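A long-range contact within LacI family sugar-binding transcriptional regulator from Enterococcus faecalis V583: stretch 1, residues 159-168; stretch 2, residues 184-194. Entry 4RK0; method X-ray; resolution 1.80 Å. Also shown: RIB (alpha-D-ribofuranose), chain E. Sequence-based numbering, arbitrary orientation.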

ATOM      1  N   GLU A 159       7.393  -6.024  22.903  1.00 28.49           N
ATOM      2  CA  GLU A 159       8.100  -5.939  21.621  1.00 27.33           C
ATOM      3  C   GLU A 159       7.551  -6.951  20.662  1.00 40.62           C
ATOM      4  O   GLU A 159       7.230  -8.102  21.026  1.00 38.38           O
ATOM      5  N   THR A 160       7.423  -6.510  19.425  1.00 29.17           N
ATOM      6  CA  THR A 160       6.863  -7.331  18.400  1.00 34.27           C
ATOM      7  C   THR A 160       7.240  -6.711  17.082  1.00 34.29           C
ATOM      8  O   THR A 160       7.631  -5.554  17.034  1.00 47.18           O
ATOM      9  N   GLU A 161       7.161  -7.496  16.012  1.00 25.44           N
ATOM     10  CA  GLU A 161       7.459  -7.014  14.670  1.00 25.33           C
ATOM     11  C   GLU A 161       6.572  -5.800  14.293  1.00 26.22           C
ATOM     12  O   GLU A 161       5.367  -5.737  14.609  1.00 31.59           O
ATOM     13  N   LEU A 162       7.194  -4.859  13.602  1.00 26.71           N
ATOM     14  CA  LEU A 162       6.518  -3.642  13.125  1.00 33.26           C
ATOM     15  C   LEU A 162       5.681  -3.965  11.894  1.00 21.85           C
ATOM     16  O   LEU A 162       6.107  -3.752  10.746  1.00 32.76           O
ATOM     17  N   SER A 163       4.500  -4.533  12.127  1.00 23.26           N
ATOM     18  CA  SER A 163       3.686  -5.076  11.066  1.00 22.44           C
ATOM     19  C   SER A 163       2.318  -5.518  11.627  1.00 20.81           C
ATOM     20  O   SER A 163       2.134  -5.597  12.848  1.00 25.76           O
ATOM     21  N   LYS A 164       1.380  -5.789  10.730  1.00 32.10           N
ATOM     22  CA  LYS A 164       0.082  -6.290  11.158  1.00 32.79           C
ATOM     23  C   LYS A 164       0.248  -7.631  11.860  1.00 30.27           C
ATOM     24  O   LYS A 164      -0.328  -7.849  12.894  1.00 29.02           O
ATOM     25  N   THR A 165       1.063  -8.539  11.319  1.00 30.25           N
ATOM     26  CA  THR A 165       1.286  -9.835  11.973  1.00 27.86           C
ATOM     27  C   THR A 165       1.903  -9.646  13.346  1.00 33.48           C
ATOM     28  O   THR A 165       1.609 -10.377  14.304  1.00 29.68           O
ATOM     29  N   GLY A 166       2.781  -8.657  13.464  1.00 28.80           N
ATOM     30  CA  GLY A 166       3.326  -8.326  14.772  1.00 26.29           C
ATOM     31  C   GLY A 166       2.313  -7.951  15.832  1.00 23.56           C
ATOM     32  O   GLY A 166       2.386  -8.427  16.977  1.00 25.88           O
ATOM     33  N   GLY A 167       1.383  -7.060  15.495  1.00 25.86           N
ATOM     34  CA  GLY A 167       0.342  -6.664  16.451  1.00 26.29           C
ATOM     35  C   GLY A 167      -0.539  -7.882  16.812  1.00 28.86           C
ATOM     36  O   GLY A 167      -0.913  -8.096  17.973  1.00 28.05           O
ATOM     37  N   TYR A 168      -0.830  -8.684  15.809  1.00 25.07           N
ATOM     38  CA  TYR A 168      -1.606  -9.917  16.007  1.00 29.11           C
ATOM     39  C   TYR A 168      -0.936 -10.852  16.987  1.00 26.09           C
ATOM     40  O   TYR A 168      -1.575 -11.375  17.894  1.00 27.46           O
ATOM     41  N   ALA A 184      -0.256   1.565  20.163  1.00 21.96           N
ATOM     42  CA  ALA A 184       0.373   0.836  19.100  1.00 28.22           C
ATOM     43  C   ALA A 184       1.270   1.800  18.351  1.00 30.77           C
ATOM     44  O   ALA A 184       0.811   2.849  17.911  1.00 27.78           O
ATOM     45  N   ILE A 185       2.544   1.445  18.192  1.00 24.54           N
ATOM     46  CA  ILE A 185       3.517   2.424  17.711  1.00 22.89           C
ATOM     47  C   ILE A 185       3.372   2.712  16.230  1.00 24.00           C
ATOM     48  O   ILE A 185       3.941   3.672  15.729  1.00 27.49           O
ATOM     49  N   ASN A 186       2.597   1.895  15.519  1.00 26.60           N
ATOM     50  CA  ASN A 186       2.083   2.317  14.221  1.00 21.74           C
ATOM     51  C   ASN A 186       0.700   1.715  13.966  1.00 25.94           C
ATOM     52  O   ASN A 186       0.259   0.815  14.707  1.00 21.89           O
ATOM     53  N   ASP A 187       0.025   2.232  12.944  1.00 24.06           N
ATOM     54  CA  ASP A 187      -1.353   1.804  12.640  1.00 27.65           C
ATOM     55  C   ASP A 187      -1.379   0.325  12.217  1.00 24.02           C
ATOM     56  O   ASP A 187      -2.311  -0.398  12.561  1.00 24.62           O
ATOM     57  N   GLU A 188      -0.378  -0.134  11.496  1.00 26.14           N
ATOM     58  CA  GLU A 188      -0.327  -1.557  11.119  1.00 29.89           C
ATOM     59  C   GLU A 188      -0.304  -2.481  12.347  1.00 29.22           C
ATOM     60  O   GLU A 188      -1.042  -3.467  12.402  1.00 25.00           O
ATOM     61  N   ILE A 189       0.508  -2.166  13.355  1.00 24.53           N
ATOM     62  CA  ILE A 189       0.416  -2.912  14.615  1.00 25.16           C
ATOM     63  C   ILE A 189      -0.997  -2.892  15.202  1.00 25.37           C
ATOM     64  O   ILE A 189      -1.478  -3.915  15.711  1.00 27.65           O
ATOM     65  N   ALA A 190      -1.612  -1.711  15.234  1.00 26.23           N
ATOM     66  CA  ALA A 190      -2.951  -1.554  15.750  1.00 29.47           C
ATOM     67  C   ALA A 190      -3.961  -2.449  15.010  1.00 26.15           C
ATOM     68  O   ALA A 190      -4.866  -3.026  15.632  1.00 24.23           O
ATOM     69  N   PHE A 191      -3.841  -2.505  13.695  1.00 23.91           N
ATOM     70  CA  PHE A 191      -4.739  -3.392  12.927  1.00 25.42           C
ATOM     71  C   PHE A 191      -4.560  -4.845  13.339  1.00 21.60           C
ATOM     72  O   PHE A 191      -5.541  -5.631  13.414  1.00 24.64           O
ATOM     73  N   GLY A 192      -3.341  -5.213  13.671  1.00 23.46           N
ATOM     74  CA  GLY A 192      -3.044  -6.575  14.121  1.00 26.70           C
ATOM     75  C   GLY A 192      -3.693  -6.881  15.441  1.00 30.47           C
ATOM     76  O   GLY A 192      -4.270  -7.945  15.623  1.00 24.31           O
ATOM     77  N   LEU A 193      -3.573  -5.936  16.366  1.00 24.44           N
ATOM     78  CA  LEU A 193      -4.300  -5.957  17.637  1.00 21.41           C
ATOM     79  C   LEU A 193      -5.785  -6.152  17.481  1.00 23.73           C
ATOM     80  O   LEU A 193      -6.378  -7.031  18.154  1.00 24.69           O
ATOM     81  N   TYR A 194      -6.387  -5.342  16.628  1.00 23.78           N
ATOM     82  CA  TYR A 194      -7.825  -5.476  16.323  1.00 27.27           C
ATOM     83  C   TYR A 194      -8.175  -6.930  15.978  1.00 31.77           C
ATOM     84  O   TYR A 194      -9.112  -7.490  16.536  1.00 31.68           O
TER

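Stretch 1 enters the contact as an irregular segment that turns into a helix at Lys 164, and this helix packs against helix 187-194 with an axial approach of 6.2 Å and an angle of 45° between their N-to-C directions. No direct hydrogen bond crosses the interface; side-chain packing, close backbone contacts, one salt bridge and three waters hold it together.

Thr 160 (chi1 t) points toward stretch 2, its CG2 lying 4.4 Å from Ile 189 CD1, while its OG1 donates to Gly 166 O (2.7 Å) within its own stretch. Glu 161 points away, and Glu 161 OE2 accepts from Ser 163 OG at 2.6 Å.

Leu 162 (t, chi2 p) leaves the backbone sideways, but its end comes nearer to stretch 2. There, Leu 162 CD1 sits 4.0 Å from both Ile 185 CG2 and Ile 189 CD1, and 3.6 Å from Asn 186 CG. Ile 189 (m, t) points its CA-to-CB bond away, yet CD1 still reaches this apolar cluster. Asn 186 (p) points toward stretch 1 and serves three partners: OD1 caps its helix by accepting from Ile 189 N (2.9 Å), whereas ND2 donates to the ribose O5 (2.9 Å) and to water 1 (3.1 Å). That water donates in turn to Leu 162 O (2.8 Å) and Glu 188 OE1 (2.8 Å), bridging the stretches.

Ser 163 (p) points away and caps the other helix, OG accepting from Gly 166 N at 3.0 Å. Lys 164 (m, t, m, m) leaves the backbone sideways and extends past Phe 191, with CD 4.2 Å from Phe 191 CB and near the plane of the ring at its edge. Glu 188 (chi1 m, chi2 -147°) points toward stretch 1, and Lys 164 NZ forms a rather long salt bridge with Glu 188 OE2 (3.5 Å), supplemented by water 3, which accepts from Lys 164 NZ (2.7 Å) and donates to Glu 188 OE2 (2.5 Å). Water 2 accepts from Lys 164 N and NZ, both at 3.0 Å, and makes a weak bond to Glu 188 OE1 (3.0 Å).

Beyond Lys 164, glycines let the helix backbones meet. A CB on Gly 167 would clash with Ile 189 O; one on Gly 192 would strike Lys 164 O, Tyr 168 N and Gly 167 CA. Instead, Gly 167 CA approaches Ile 189 O (3.4 Å) and Gly 192 CA approaches Lys 164 O (3.2 Å) in CA-H...O contacts. Leu 193 (m, t) bends its end back, placing CD2 3.3 Å from Gly 167 O. Tyr 168 (t) leaves the backbone sideways and its end leads away from stretch 2; its CA makes a CA-H...O contact with Gly 192 O (3.3 Å).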

ATOM      1  CB  GLU A 159       9.617  -6.104  21.799  1.00 38.72           C
ATOM      2  CG  GLU A 159      10.186  -5.084  22.768  1.00 43.48           C
ATOM      3  CD  GLU A 159      11.653  -5.285  23.065  1.00 63.77           C
ATOM      4  OE1 GLU A 159      12.090  -6.433  23.236  1.00 55.21           O
ATOM      5  OE2 GLU A 159      12.368  -4.275  23.138  1.00 48.34           O
ATOM      6  CB  THR A 160       5.322  -7.457  18.575  1.00 31.55           C
ATOM      7  OG1 THR A 160       4.868  -8.673  17.950  1.00 33.20           O
ATOM      8  CG2 THR A 160       4.572  -6.194  17.957  1.00 28.46           C
ATOM      9  CB  GLU A 161       7.278  -8.144  13.671  1.00 34.89           C
ATOM     10  CG  GLU A 161       7.412  -7.740  12.221  1.00 51.86           C
ATOM     11  CD  GLU A 161       7.313  -8.924  11.278  1.00 98.08           C
ATOM     12  OE1 GLU A 161       8.358  -9.546  11.025  1.00 70.22           O
ATOM     13  OE2 GLU A 161       6.203  -9.219  10.777  1.00 42.09           O
ATOM     14  CB  LEU A 162       7.587  -2.596  12.776  1.00 31.36           C
ATOM     15  CG  LEU A 162       7.106  -1.201  12.353  1.00 26.59           C
ATOM     16  CD1 LEU A 162       6.379  -0.553  13.493  1.00 31.23           C
ATOM     17  CD2 LEU A 162       8.363  -0.396  11.987  1.00 31.32           C
ATOM     18  CB  SER A 163       4.363  -6.265  10.388  1.00 30.23           C
ATOM     19  OG  SER A 163       4.343  -7.393  11.227  1.00 26.85           O
ATOM     20  CB  LYS A 164      -0.878  -6.401   9.975  1.00 28.48           C
ATOM     21  CG  LYS A 164      -1.266  -5.091   9.322  1.00 35.06           C
ATOM     22  CD  LYS A 164      -2.451  -5.244   8.362  1.00 32.72           C
ATOM     23  CE  LYS A 164      -2.081  -5.834   7.015  1.00 39.33           C
ATOM     24  NZ  LYS A 164      -0.889  -5.215   6.375  1.00 35.64           N
ATOM     25  CB  THR A 165       2.209 -10.720  11.082  1.00 39.62           C
ATOM     26  OG1 THR A 165       1.546 -11.001   9.844  1.00 35.85           O
ATOM     27  CG2 THR A 165       2.579 -12.028  11.771  1.00 55.77           C
ATOM     28  CB  TYR A 168      -1.801 -10.598  14.649  1.00 31.77           C
ATOM     29  CG  TYR A 168      -2.588 -11.907  14.666  1.00 28.95           C
ATOM     30  CD1 TYR A 168      -3.911 -11.925  15.028  1.00 27.79           C
ATOM     31  CD2 TYR A 168      -1.994 -13.109  14.272  1.00 45.20           C
ATOM     32  CE1 TYR A 168      -4.640 -13.115  15.028  1.00 28.32           C
ATOM     33  CE2 TYR A 168      -2.703 -14.306  14.274  1.00 37.45           C
ATOM     34  CZ  TYR A 168      -4.028 -14.302  14.643  1.00 39.55           C
ATOM     35  OH  TYR A 168      -4.748 -15.475  14.629  1.00 34.08           O
ATOM     36  CB  ALA A 184      -0.660   0.249  18.164  1.00 27.93           C
ATOM     37  CB  ILE A 185       4.957   2.032  18.114  1.00 22.60           C
ATOM     38  CG1 ILE A 185       5.720   3.230  18.637  1.00 29.74           C
ATOM     39  CG2 ILE A 185       5.680   1.392  16.971  1.00 26.52           C
ATOM     40  CD1 ILE A 185       5.323   3.614  20.021  1.00 38.14           C
ATOM     41  CB  ASN A 186       3.049   2.109  13.061  1.00 25.01           C
ATOM     42  CG  ASN A 186       3.105   0.688  12.552  1.00 31.80           C
ATOM     43  OD1 ASN A 186       2.743  -0.268  13.238  1.00 28.68           O
ATOM     44  ND2 ASN A 186       3.606   0.547  11.333  1.00 27.64           N
ATOM     45  CB  ASP A 187      -2.017   2.693  11.592  1.00 35.26           C
ATOM     46  CG  ASP A 187      -2.357   4.113  12.118  1.00 22.74           C
ATOM     47  OD1 ASP A 187      -2.489   4.306  13.329  1.00 24.76           O
ATOM     48  OD2 ASP A 187      -2.501   5.012  11.288  1.00 27.52           O
ATOM     49  CB  GLU A 188       0.884  -1.833  10.215  1.00 27.79           C
ATOM     50  CG  GLU A 188       0.764  -1.205   8.838  1.00 30.08           C
ATOM     51  CD  GLU A 188       1.427  -2.026   7.739  1.00124.24           C
ATOM     52  OE1 GLU A 188       2.552  -2.524   7.937  1.00 43.34           O
ATOM     53  OE2 GLU A 188       0.831  -2.172   6.656  1.00 43.93           O
ATOM     54  CB  ILE A 189       1.394  -2.382  15.667  1.00 23.60           C
ATOM     55  CG1 ILE A 189       2.803  -2.748  15.224  1.00 24.41           C
ATOM     56  CG2 ILE A 189       1.099  -2.969  17.037  1.00 29.88           C
ATOM     57  CD1 ILE A 189       3.921  -2.252  16.135  1.00 25.60           C
ATOM     58  CB  ALA A 190      -3.406  -0.110  15.605  1.00 29.09           C
ATOM     59  CB  PHE A 191      -4.588  -3.232  11.412  1.00 25.32           C
ATOM     60  CG  PHE A 191      -4.801  -1.833  10.915  1.00 27.44           C
ATOM     61  CD1 PHE A 191      -5.646  -0.940  11.588  1.00 23.06           C
ATOM     62  CD2 PHE A 191      -4.136  -1.398   9.780  1.00 24.00           C
ATOM     63  CE1 PHE A 191      -5.819   0.360  11.139  1.00 24.44           C
ATOM     64  CE2 PHE A 191      -4.299  -0.102   9.338  1.00 24.36           C
ATOM     65  CZ  PHE A 191      -5.144   0.773  10.021  1.00 22.65           C
ATOM     66  CB  LEU A 193      -4.016  -4.686  18.450  1.00 26.89           C
ATOM     67  CG  LEU A 193      -2.544  -4.448  18.831  1.00 27.54           C
ATOM     68  CD1 LEU A 193      -2.382  -3.109  19.537  1.00 31.37           C
ATOM     69  CD2 LEU A 193      -2.050  -5.543  19.720  1.00 26.32           C
ATOM     70  CB  TYR A 194      -8.242  -4.605  15.145  1.00 27.90           C
ATOM     71  CG  TYR A 194      -8.672  -3.184  15.452  1.00 23.58           C
ATOM     72  CD1 TYR A 194      -7.951  -2.372  16.333  1.00 28.95           C
ATOM     73  CD2 TYR A 194      -9.760  -2.619  14.787  1.00 22.29           C
ATOM     74  CE1 TYR A 194      -8.353  -1.067  16.605  1.00 24.67           C
ATOM     75  CE2 TYR A 194     -10.163  -1.319  15.030  1.00 25.32           C
ATOM     76  CZ  TYR A 194      -9.457  -0.530  15.941  1.00 24.41           C
ATOM     77  OH  TYR A 194      -9.914   0.763  16.141  1.00 25.23           O
TER
HETATM   78  O5  RIB E 401       4.016   3.077   9.898  1.00 29.42           O
HETATM   79  C5  RIB E 401       5.330   2.860   9.409  1.00 42.42           C
HETATM   80  C4  RIB E 401       6.216   3.460  10.413  1.00 60.23           C
HETATM   81  O4  RIB E 401       7.628   3.227  10.174  1.00 31.87           O
HETATM   82  C3  RIB E 401       5.743   4.889  10.229  1.00 24.60           C
HETATM   83  O3  RIB E 401       5.200   5.206  11.513  1.00 23.42           O
HETATM   84  C2  RIB E 401       7.038   5.564   9.768  1.00 23.02           C
HETATM   85  O2  RIB E 401       7.287   6.754  10.474  1.00 22.43           O
HETATM   86  C1  RIB E 401       8.157   4.508   9.806  1.00 43.37           C
HETATM   87  O1  RIB E 401       9.294   4.953  10.526  1.00 33.90           O
HETATM   88  O   HOH W   1       4.719  -1.635   9.462  1.00 31.92           O
HETATM   89  O   HOH W   2       1.745  -5.376   7.786  1.00 29.22           O
HETATM   90  O   HOH W   3      -1.466  -2.585   5.858  1.00 46.87           O